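Local coordinates for protein 6-carboxyhexanoate--coa ligase (Bacillus subtilis, PDB 5FM0) that is a ligase of the 6-carboxyhexanoate--CoA ligase family, modelled here with pimeloyl-AMP, pyrophosphate and magnesium ions bound, at residues 69-74 with 245-250; 122-127 with 144-149; 189-194 with 202-207. All blocks are in the same frame, centred on the assembly; numbering follows the deposited sequence.

Contacts 2 and 3 are buried and both touch pimeloyl-AMP, their centres about 14 Å apart, whereas contact 1 lies nearer the surface and is only partly buried. Contact 1 is built round one proline and one end of a small parallel sheet, and it meets contact 2 through Arg149. Contact 2 joins two loops by a single antiparallel bridge and offers mostly backbone atoms and one arginine to the adenosine and the pyrophosphate. Contact 3, between neighbouring strands of the large mixed sheet, is regular pairing with a carboxylate-phenol bond on one face and aliphatic packing on the other; it lines the pimeloyl chain. Helix 170-184 touches contacts 1 and 3, and strand 227-232 adjoins contacts 2 and 3.

Contact 1 (69-74 with 245-250); sequences VHESIK and LEKQPI
Pro249 is the centre of this contact, its ring edged by Ile73 and Glu71, with Val69 CG1 and Ser72 O set obliquely on opposite sides. The closest approach to the ring is made by Ile73, whose CD1 comes to 3.4 Å from CB of Pro249. Its CG1 branch lies anti to the carbonyl carbon (chi1 -49°), and a second turn at chi2 (-47°) brings CD1 against the CB-CG edge of the proline ring although CB itself does not point at it. Val69 reaches the same ring with only one branch: CG1 stands 3.9 Å from Pro249 CG. The aliphatic base of Glu71 supports the ring as well, with CB 3.9 Å from Pro249 CG, and the carbonyl of Ser72 places its O 3.5 Å from that same CG.

Beyond CB, Glu71 bends at chi2 (79°), which turns its carboxylate off the proline towards the end of the helix that carries Lys247. There OE1 forms a salt bridge with Arg149, whose NH1 also bonds the carbonyl O of Lys247. The arginine thus bridges the two segments, tying the loop at Glu71 to the last turn of the helix.

Past the proline the two backbones run parallel. Lys74 N donates to Pro249 O at 3.2 Å, and the CA-H of Ile250 approaches Lys74 O with CA and O 3.3 Å apart. Alongside, CD1 of Ile250 comes 4.0 Å from CB of Lys74, whose side chain also touches Arg184.

The bridge between Lys74 and Ile250 starts the pairing of strands 74-76 and 250-252, edge and middle strands of a three-stranded parallel sheet. Helix 170-184 lies against Lys74 and Ile250, while Leu34 of strand 26-36 packs on Val69 and Pro249.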
loop_
_atom_site.group_PDB
_atom_site.type_symbol
_atom_site.label_atom_id
_atom_site.label_comp_id
_atom_site.label_asym_id
_atom_site.label_seq_id
_atom_site.Cartn_x
_atom_site.Cartn_y
_atom_site.Cartn_z
ATOM N N VAL A 69 -12.198 9.746 4.508
ATOM C CA VAL A 69 -12.477 10.092 5.882
ATOM C C VAL A 69 -13.957 10.463 6.063
ATOM O O VAL A 69 -14.469 11.338 5.360
ATOM C CB VAL A 69 -11.647 11.302 6.304
ATOM C CG1 VAL A 69 -11.994 11.680 7.729
ATOM C CG2 VAL A 69 -10.178 10.990 6.144
ATOM N N HIS A 70 -14.626 9.815 7.009
ATOM C CA HIS A 70 -16.044 10.099 7.273
ATOM C C HIS A 70 -16.247 11.081 8.423
ATOM O O HIS A 70 -17.135 11.918 8.361
ATOM C CB HIS A 70 -16.822 8.796 7.486
ATOM C CG HIS A 70 -16.864 7.942 6.258
ATOM N ND1 HIS A 70 -16.274 6.697 6.191
ATOM C CD2 HIS A 70 -17.359 8.192 5.022
ATOM C CE1 HIS A 70 -16.427 6.205 4.974
ATOM N NE2 HIS A 70 -17.076 7.094 4.244
ATOM N N GLU A 71 -15.398 10.995 9.443
ATOM C CA GLU A 71 -15.394 11.951 10.545
ATOM C C GLU A 71 -15.255 13.367 9.994
ATOM O O GLU A 71 -14.599 13.585 8.993
ATOM C CB GLU A 71 -14.225 11.677 11.503
ATOM C CG GLU A 71 -14.194 10.278 12.136
ATOM C CD GLU A 71 -13.654 9.176 11.211
ATOM O OE1 GLU A 71 -12.936 9.482 10.231
ATOM O OE2 GLU A 71 -13.942 7.991 11.471
ATOM N N SER A 72 -15.870 14.337 10.650
ATOM C CA SER A 72 -15.793 15.714 10.174
ATOM C C SER A 72 -14.456 16.327 10.565
ATOM O O SER A 72 -13.868 15.970 11.570
ATOM C CB SER A 72 -16.943 16.542 10.743
ATOM O OG SER A 72 -16.933 16.481 12.157
ATOM N N ILE A 73 -14.021 17.281 9.772
ATOM C CA ILE A 73 -12.676 17.813 9.830
ATOM C C ILE A 73 -12.590 19.055 10.702
ATOM O O ILE A 73 -13.199 20.071 10.402
ATOM C CB ILE A 73 -12.206 18.248 8.412
ATOM C CG1 ILE A 73 -12.450 17.150 7.358
ATOM C CG2 ILE A 73 -10.752 18.660 8.433
ATOM C CD1 ILE A 73 -12.016 15.767 7.774
ATOM N N LYS A 74 -11.788 18.999 11.749
ATOM C CA LYS A 74 -11.531 20.182 12.551
ATOM C C LYS A 74 -10.351 20.989 11.990
ATOM O O LYS A 74 -9.357 20.441 11.559
ATOM C CB LYS A 74 -11.327 19.800 14.008
ATOM C CG LYS A 74 -12.630 19.342 14.674
ATOM C CD LYS A 74 -12.621 19.608 16.181
ATOM C CE LYS A 74 -14.009 19.493 16.812
ATOM N NZ LYS A 74 -14.612 18.149 16.580
ATOM N N LEU A 245 -5.517 9.843 18.138
ATOM C CA LEU A 245 -4.344 10.308 17.395
ATOM C C LEU A 245 -4.325 9.806 15.966
ATOM O O LEU A 245 -3.911 10.523 15.053
ATOM C CB LEU A 245 -3.069 9.902 18.118
ATOM C CG LEU A 245 -3.018 10.615 19.475
ATOM C CD1 LEU A 245 -1.873 10.123 20.323
ATOM C CD2 LEU A 245 -2.962 12.123 19.329
ATOM N N GLU A 246 -4.801 8.593 15.757
ATOM C CA GLU A 246 -4.746 8.003 14.420
ATOM C C GLU A 246 -5.916 8.431 13.570
ATOM O O GLU A 246 -5.799 8.489 12.351
ATOM C CB GLU A 246 -4.676 6.469 14.515
ATOM C CG GLU A 246 -3.432 6.002 15.294
ATOM C CD GLU A 246 -3.153 4.511 15.208
ATOM O OE1 GLU A 246 -4.114 3.730 15.054
ATOM O OE2 GLU A 246 -1.959 4.128 15.309
ATOM N N LYS A 247 -7.038 8.768 14.206
ATOM C CA LYS A 247 -8.301 8.875 13.486
ATOM C C LYS A 247 -8.921 10.270 13.369
ATOM O O LYS A 247 -9.710 10.511 12.460
ATOM C CB LYS A 247 -9.307 7.911 14.097
ATOM C CG LYS A 247 -9.122 6.469 13.642
ATOM C CD LYS A 247 -9.959 6.194 12.406
ATOM C CE LYS A 247 -10.070 4.707 12.110
ATOM N NZ LYS A 247 -8.741 4.131 11.769
ATOM N N GLN A 248 -8.549 11.186 14.261
ATOM C CA GLN A 248 -9.111 12.535 14.267
ATOM C C GLN A 248 -8.508 13.396 13.204
ATOM O O GLN A 248 -7.323 13.676 13.216
ATOM C CB GLN A 248 -8.927 13.216 15.629
ATOM C CG GLN A 248 -9.905 12.685 16.670
ATOM C CD GLN A 248 -9.857 13.411 18.010
ATOM O OE1 GLN A 248 -9.005 14.271 18.249
ATOM N NE2 GLN A 248 -10.783 13.056 18.895
ATOM N N PRO A 249 -9.330 13.842 12.275
ATOM C CA PRO A 249 -8.843 14.630 11.159
ATOM C C PRO A 249 -8.688 16.102 11.486
ATOM O O PRO A 249 -9.584 16.703 12.044
ATOM C CB PRO A 249 -9.897 14.412 10.082
ATOM C CG PRO A 249 -11.106 13.966 10.795
ATOM C CD PRO A 249 -10.694 13.357 12.090
ATOM N N ILE A 250 -7.544 16.667 11.112
ATOM C CA ILE A 250 -7.176 18.010 11.490
ATOM C C ILE A 250 -6.543 18.701 10.305
ATOM O O ILE A 250 -5.631 18.168 9.686
ATOM C CB ILE A 250 -6.135 17.969 12.620
ATOM C CG1 ILE A 250 -6.764 17.451 13.912
ATOM C CG2 ILE A 250 -5.497 19.319 12.836
ATOM C CD1 ILE A 250 -7.562 18.487 14.667
#

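Contact 2 (122-127 with 144-149); sequences DVRGAV and GVRVSR. With WAQ (pimeloyl-AMP), chain C; PPV (pyrophosphate), chain D.
Two backbone hydrogen bonds join Ala126 and Val145 as an isolated antiparallel pair: Ala126 N to Val145 O, and Val145 N to Ala126 O, each 2.9 Å long. The second is nearly straight and lies on a lone pair of the carbonyl, whereas in the first the donor sits well above the carbonyl plane.

Packing beside this pair is close. CG1 of Val123 presses to 3.4 Å from CA of Gly144, a residue with positive phi (72°).

The polar contacts centre on Arg146. Its chain leaves with CG anti to the backbone N and bends at chi2 (79°), placing the guanidinium over the adenine, tilted against it, with C5 of pimeloyl-AMP 3.3 Å above its centre. The guanidinium edge meets oxygen acceptors: NH1 and NH2 both bond O11 of the pyrophosphate, and NH2 also reaches O21, while NH1 makes a weak bond to Arg124 O. NE pairs with Glu32, which steadies the group from outside the two segments.

The loops also read the nucleotide with main-chain atoms. Val147 N donates to adenine N1 at 2.8 Å, and N6 donates to Val147 O at 3.0 Å; the ribose O2' is within hydrogen-bonding distance of the carbonyl oxygens of Val123 and Gly125. Backbone recognition of the adenine edge, with an arginine that turns a face to the base and its edge to the pyrophosphate, marks this as the nucleotide-binding site.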
loop_
_atom_site.group_PDB
_atom_site.type_symbol
_atom_site.label_atom_id
_atom_site.label_comp_id
_atom_site.label_asym_id
_atom_site.label_seq_id
_atom_site.Cartn_x
_atom_site.Cartn_y
_atom_site.Cartn_z
ATOM N N ASP A 122 14.259 2.689 17.271
ATOM C CA ASP A 122 13.720 1.868 16.193
ATOM C C ASP A 122 12.203 2.029 16.026
ATOM O O ASP A 122 11.628 1.494 15.077
ATOM C CB ASP A 122 14.046 0.390 16.440
ATOM C CG ASP A 122 15.531 0.105 16.370
ATOM O OD1 ASP A 122 16.221 0.783 15.577
ATOM O OD2 ASP A 122 16.006 -0.794 17.106
ATOM N N VAL A 123 11.552 2.737 16.952
ATOM C CA VAL A 123 10.111 2.884 16.879
ATOM C C VAL A 123 9.738 3.707 15.640
ATOM O O VAL A 123 10.254 4.796 15.430
ATOM C CB VAL A 123 9.546 3.508 18.170
ATOM C CG1 VAL A 123 8.045 3.701 18.026
ATOM C CG2 VAL A 123 9.853 2.603 19.362
ATOM N N ARG A 124 8.869 3.153 14.806
ATOM C CA ARG A 124 8.506 3.790 13.540
ATOM C C ARG A 124 7.540 4.974 13.721
ATOM O O ARG A 124 7.426 5.843 12.844
ATOM C CB ARG A 124 7.886 2.757 12.584
ATOM C CG ARG A 124 7.171 3.381 11.382
ATOM C CD ARG A 124 6.860 2.388 10.255
ATOM N NE ARG A 124 5.491 1.867 10.288
ATOM C CZ ARG A 124 5.164 0.635 10.673
ATOM N NH1 ARG A 124 6.102 -0.221 11.069
ATOM N NH2 ARG A 124 3.895 0.254 10.657
ATOM N N GLY A 125 6.819 4.970 14.835
ATOM C CA GLY A 125 5.890 6.034 15.174
ATOM C C GLY A 125 6.339 6.717 16.432
ATOM O O GLY A 125 7.528 6.944 16.621
ATOM N N ALA A 126 5.384 7.043 17.299
ATOM C CA ALA A 126 5.683 7.723 18.538
ATOM C C ALA A 126 5.504 6.806 19.718
ATOM O O ALA A 126 4.751 5.828 19.663
ATOM C CB ALA A 126 4.801 8.948 18.698
ATOM N N VAL A 127 6.194 7.148 20.796
ATOM C CA VAL A 127 6.034 6.469 22.061
ATOM C C VAL A 127 5.147 7.299 22.983
ATOM O O VAL A 127 5.283 8.508 23.053
ATOM C CB VAL A 127 7.396 6.296 22.750
ATOM C CG1 VAL A 127 7.217 5.889 24.204
ATOM C CG2 VAL A 127 8.253 5.289 22.008
ATOM N N GLY A 144 5.054 1.585 17.253
ATOM C CA GLY A 144 4.710 2.892 17.798
ATOM C C GLY A 144 3.317 3.328 17.383
ATOM O O GLY A 144 2.591 2.614 16.694
ATOM N N VAL A 145 2.944 4.508 17.817
ATOM C CA VAL A 145 1.663 5.072 17.480
ATOM C C VAL A 145 1.879 6.070 16.363
ATOM O O VAL A 145 2.633 7.027 16.536
ATOM C CB VAL A 145 1.110 5.795 18.703
ATOM C CG1 VAL A 145 -0.139 6.591 18.364
ATOM C CG2 VAL A 145 0.829 4.789 19.795
ATOM N N ARG A 146 1.224 5.857 15.225
ATOM C CA ARG A 146 1.383 6.751 14.100
ATOM C C ARG A 146 0.229 7.741 14.062
ATOM O O ARG A 146 -0.914 7.375 13.856
ATOM C CB ARG A 146 1.465 5.964 12.775
ATOM C CG ARG A 146 1.948 6.779 11.567
ATOM C CD ARG A 146 3.484 6.960 11.532
ATOM N NE ARG A 146 3.952 8.037 10.627
ATOM C CZ ARG A 146 5.237 8.374 10.427
ATOM N NH1 ARG A 146 6.201 7.722 11.073
ATOM N NH2 ARG A 146 5.561 9.389 9.596
ATOM N N VAL A 147 0.544 9.008 14.246
ATOM C CA VAL A 147 -0.453 10.064 14.144
ATOM C C VAL A 147 -0.753 10.334 12.692
ATOM O O VAL A 147 0.155 10.450 11.885
ATOM C CB VAL A 147 0.066 11.363 14.748
ATOM C CG1 VAL A 147 -0.966 12.452 14.620
ATOM C CG2 VAL A 147 0.424 11.145 16.202
ATOM N N SER A 148 -2.023 10.441 12.332
ATOM C CA SER A 148 -2.313 10.760 10.943
ATOM C C SER A 148 -3.620 11.553 10.717
ATOM O O SER A 148 -4.212 12.075 11.643
ATOM C CB SER A 148 -2.241 9.497 10.096
ATOM O OG SER A 148 -3.327 8.679 10.330
ATOM N N ARG A 149 -3.992 11.711 9.462
ATOM C CA ARG A 149 -5.115 12.530 9.116
ATOM C C ARG A 149 -4.951 13.975 9.594
ATOM O O ARG A 149 -5.899 14.586 10.050
ATOM C CB ARG A 149 -6.380 11.922 9.676
ATOM C CG ARG A 149 -6.619 10.539 9.137
ATOM C CD ARG A 149 -7.815 9.900 9.781
ATOM N NE ARG A 149 -8.252 8.742 9.042
ATOM C CZ ARG A 149 -9.475 8.243 9.120
ATOM N NH1 ARG A 149 -10.377 8.808 9.920
ATOM N NH2 ARG A 149 -9.789 7.188 8.395
HETATM N N1 WAQ C . 3.205 9.882 14.174
HETATM C C2 WAQ C . 3.980 9.475 15.262
HETATM N N3 WAQ C . 5.356 9.542 15.175
HETATM C C4 WAQ C . 5.928 10.006 14.047
HETATM C C5 WAQ C . 5.176 10.410 13.018
HETATM C C6 WAQ C . 3.832 10.340 13.091
HETATM N N6 WAQ C . 3.128 10.757 12.044
HETATM N N7 WAQ C . 6.009 10.820 12.051
HETATM C C8 WAQ C . 7.251 10.668 12.495
HETATM N N9 WAQ C . 7.212 10.162 13.723
HETATM C "C1'" WAQ C . 8.339 9.806 14.622
HETATM C "C2'" WAQ C . 9.070 8.557 14.085
HETATM O "O2'" WAQ C . 9.634 7.739 15.116
HETATM C "C3'" WAQ C . 10.221 9.172 13.332
HETATM O "O3'" WAQ C . 11.340 8.258 13.203
HETATM C "C4'" WAQ C . 10.602 10.376 14.203
HETATM O "O4'" WAQ C . 9.313 10.899 14.648
HETATM C "C5'" WAQ C . 11.332 11.263 13.238
HETATM O "O5'" WAQ C . 10.362 11.882 12.521
HETATM O OAB WAQ C . 11.012 22.729 13.513
HETATM O OAC WAQ C . 11.943 15.725 10.700
HETATM O OAD WAQ C . 12.351 12.481 10.950
HETATM O OAE WAQ C . 12.744 22.535 12.130
HETATM O OAH WAQ C . 9.917 12.877 10.087
HETATM C CAK WAQ C . 12.064 18.542 13.917
HETATM C CAL WAQ C . 11.520 20.009 13.984
HETATM C CAM WAQ C . 11.570 17.764 12.697
HETATM C CAN WAQ C . 11.459 20.600 12.589
HETATM C CAO WAQ C . 11.466 16.287 13.058
HETATM O OAU WAQ C . 10.697 14.268 12.000
HETATM C CAW WAQ C . 11.765 22.069 12.761
HETATM C CAX WAQ C . 11.415 15.401 11.783
HETATM P PBG WAQ C . 10.817 12.785 11.230
HETATM O O11 PPV D . 8.546 8.555 9.372
HETATM P P1 PPV D . 9.166 9.952 9.338
HETATM O O21 PPV D . 8.177 11.137 9.311
HETATM O O31 PPV D . 10.331 10.066 10.305
HETATM O OPP PPV D . 9.876 9.997 7.865
HETATM P P2 PPV D . 10.311 11.352 7.084
HETATM O O12 PPV D . 9.278 12.359 7.543
HETATM O O22 PPV D . 10.202 10.959 5.619
HETATM O O32 PPV D . 11.716 11.614 7.595
#

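Contact 3 (189-194 with 202-207); sequences VAELCW and TGYVAG. With WAQ (pimeloyl-AMP), chain C.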
loop_
_atom_site.group_PDB
_atom_site.type_symbol
_atom_site.label_atom_id
_atom_site.label_comp_id
_atom_site.label_asym_id
_atom_site.label_seq_id
_atom_site.Cartn_x
_atom_site.Cartn_y
_atom_site.Cartn_z
ATOM N N VAL A 189 0.336 16.284 27.735
ATOM C CA VAL A 189 1.018 17.371 28.411
ATOM C C VAL A 189 2.176 17.906 27.580
ATOM O O VAL A 189 2.461 19.085 27.610
ATOM C CB VAL A 189 1.553 16.899 29.781
ATOM C CG1 VAL A 189 2.246 18.039 30.492
ATOM C CG2 VAL A 189 0.423 16.364 30.639
ATOM N N ALA A 190 2.864 17.037 26.843
ATOM C CA ALA A 190 4.080 17.462 26.140
ATOM C C ALA A 190 4.564 16.453 25.128
ATOM O O ALA A 190 4.328 15.260 25.244
ATOM C CB ALA A 190 5.207 17.745 27.131
ATOM N N GLU A 191 5.267 16.970 24.139
ATOM C CA GLU A 191 5.878 16.164 23.144
ATOM C C GLU A 191 7.357 16.506 23.054
ATOM O O GLU A 191 7.746 17.673 23.082
ATOM C CB GLU A 191 5.215 16.416 21.799
ATOM C CG GLU A 191 5.900 15.682 20.661
ATOM C CD GLU A 191 5.386 16.061 19.270
ATOM O OE1 GLU A 191 4.476 16.917 19.130
ATOM O OE2 GLU A 191 5.925 15.490 18.305
ATOM N N LEU A 192 8.182 15.481 22.951
ATOM C CA LEU A 192 9.627 15.662 22.719
ATOM C C LEU A 192 9.993 15.003 21.398
ATOM O O LEU A 192 9.749 13.812 21.195
ATOM C CB LEU A 192 10.415 15.027 23.855
ATOM C CG LEU A 192 11.930 14.871 23.737
ATOM C CD1 LEU A 192 12.631 16.211 23.757
ATOM C CD2 LEU A 192 12.394 14.011 24.897
ATOM N N CYS A 193 10.581 15.767 20.507
ATOM C CA CYS A 193 10.918 15.253 19.213
ATOM C C CYS A 193 12.285 15.695 18.717
ATOM O O CYS A 193 12.639 16.860 18.836
ATOM C CB CYS A 193 9.885 15.734 18.199
ATOM S SG CYS A 193 10.407 15.524 16.474
ATOM N N TRP A 194 13.027 14.768 18.120
ATOM C CA TRP A 194 14.010 15.156 17.120
ATOM C C TRP A 194 14.068 14.118 15.986
ATOM O O TRP A 194 13.542 13.013 16.121
ATOM C CB TRP A 194 15.389 15.469 17.739
ATOM C CG TRP A 194 16.085 14.346 18.341
ATOM C CD1 TRP A 194 16.970 13.512 17.722
ATOM C CD2 TRP A 194 16.005 13.911 19.705
ATOM N NE1 TRP A 194 17.438 12.573 18.623
ATOM C CE2 TRP A 194 16.854 12.797 19.840
ATOM C CE3 TRP A 194 15.287 14.343 20.821
ATOM C CZ2 TRP A 194 16.996 12.112 21.044
ATOM C CZ3 TRP A 194 15.442 13.662 22.025
ATOM C CH2 TRP A 194 16.281 12.565 22.125
ATOM N N THR A 202 17.947 19.901 14.196
ATOM C CA THR A 202 16.994 20.674 14.955
ATOM C C THR A 202 15.839 19.770 15.428
ATOM O O THR A 202 15.345 18.938 14.672
ATOM C CB THR A 202 16.411 21.809 14.096
ATOM O OG1 THR A 202 17.466 22.691 13.704
ATOM C CG2 THR A 202 15.360 22.587 14.874
ATOM N N GLY A 203 15.433 19.944 16.676
ATOM C CA GLY A 203 14.297 19.226 17.262
ATOM C C GLY A 203 13.363 20.217 17.932
ATOM O O GLY A 203 13.418 21.416 17.653
ATOM N N TYR A 204 12.467 19.725 18.775
ATOM C CA TYR A 204 11.567 20.611 19.510
ATOM C C TYR A 204 10.983 19.962 20.712
ATOM O O TYR A 204 11.012 18.753 20.853
ATOM C CB TYR A 204 10.410 21.131 18.656
ATOM C CG TYR A 204 9.409 20.097 18.184
ATOM C CD1 TYR A 204 8.326 19.719 18.975
ATOM C CD2 TYR A 204 9.521 19.532 16.911
ATOM C CE1 TYR A 204 7.386 18.796 18.510
ATOM C CE2 TYR A 204 8.598 18.601 16.451
ATOM C CZ TYR A 204 7.535 18.241 17.247
ATOM O OH TYR A 204 6.651 17.308 16.782
ATOM N N VAL A 205 10.482 20.814 21.597
ATOM C CA VAL A 205 9.568 20.405 22.623
ATOM C C VAL A 205 8.284 21.200 22.395
ATOM O O VAL A 205 8.329 22.370 22.018
ATOM C CB VAL A 205 10.146 20.667 24.007
ATOM C CG1 VAL A 205 9.065 20.553 25.055
ATOM C CG2 VAL A 205 11.239 19.657 24.312
ATOM N N ALA A 206 7.137 20.565 22.583
ATOM C CA ALA A 206 5.865 21.240 22.356
ATOM C C ALA A 206 4.878 20.954 23.462
ATOM O O ALA A 206 4.841 19.842 24.033
ATOM C CB ALA A 206 5.273 20.823 21.023
ATOM N N GLY A 207 4.065 21.964 23.752
ATOM C CA GLY A 207 2.992 21.837 24.728
ATOM C C GLY A 207 2.049 23.027 24.686
ATOM O O GLY A 207 2.300 24.038 23.991
HETATM N N1 WAQ C . 3.205 9.882 14.174
HETATM C C2 WAQ C . 3.980 9.475 15.262
HETATM N N3 WAQ C . 5.356 9.542 15.175
HETATM C C4 WAQ C . 5.928 10.006 14.047
HETATM C C5 WAQ C . 5.176 10.410 13.018
HETATM C C6 WAQ C . 3.832 10.340 13.091
HETATM N N6 WAQ C . 3.128 10.757 12.044
HETATM N N7 WAQ C . 6.009 10.820 12.051
HETATM C C8 WAQ C . 7.251 10.668 12.495
HETATM N N9 WAQ C . 7.212 10.162 13.723
HETATM C "C1'" WAQ C . 8.339 9.806 14.622
HETATM C "C2'" WAQ C . 9.070 8.557 14.085
HETATM O "O2'" WAQ C . 9.634 7.739 15.116
HETATM C "C3'" WAQ C . 10.221 9.172 13.332
HETATM O "O3'" WAQ C . 11.340 8.258 13.203
HETATM C "C4'" WAQ C . 10.602 10.376 14.203
HETATM O "O4'" WAQ C . 9.313 10.899 14.648
HETATM C "C5'" WAQ C . 11.332 11.263 13.238
HETATM O "O5'" WAQ C . 10.362 11.882 12.521
HETATM O OAB WAQ C . 11.012 22.729 13.513
HETATM O OAC WAQ C . 11.943 15.725 10.700
HETATM O OAD WAQ C . 12.351 12.481 10.950
HETATM O OAE WAQ C . 12.744 22.535 12.130
HETATM O OAH WAQ C . 9.917 12.877 10.087
HETATM C CAK WAQ C . 12.064 18.542 13.917
HETATM C CAL WAQ C . 11.520 20.009 13.984
HETATM C CAM WAQ C . 11.570 17.764 12.697
HETATM C CAN WAQ C . 11.459 20.600 12.589
HETATM C CAO WAQ C . 11.466 16.287 13.058
HETATM O OAU WAQ C . 10.697 14.268 12.000
HETATM C CAW WAQ C . 11.765 22.069 12.761
HETATM C CAX WAQ C . 11.415 15.401 11.783
HETATM P PBG WAQ C . 10.817 12.785 11.230
#
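Glu191 and Tyr204 meet on the tightly packed face of this antiparallel pair, where Tyr204 OH donates a very short hydrogen bond, 2.5 Å, to Glu191 OE2. Carboxylate and ring are almost perpendicular. Tyr204 has its CG between backbone N and carbonyl carbon (chi1 66°), which swings the ring across the neighbouring strand and under Cys193; CB of Cys193 lies over one face, 3.7 Å from the centroid, with SG set obliquely. Arg228 bonds both polar groups, through NE to OE2 and NH2 to OH, joining the two, and the nearby positive charge probably stabilises the carboxylate.

Between the two segments the other face is sparser, with Leu192 CD1 touching Val205 CG2 at 3.8 Å. Main-chain bonds are regular at Glu191-Ala206 and Cys193-Tyr204. Near the Gly203 end the pimeloyl chain passes by the ring edge, CAL 3.6 Å from Tyr204 CD2, and CAO is 3.7 Å from Cys193 SG.

The hairpin lies in the middle of the mixed sheet, flanked by strands 227-232 and 211-215. Helix 170-184 covers the face of Glu191 and Tyr204, and helix 89-103 packs against Val205 and Trp194 on the other.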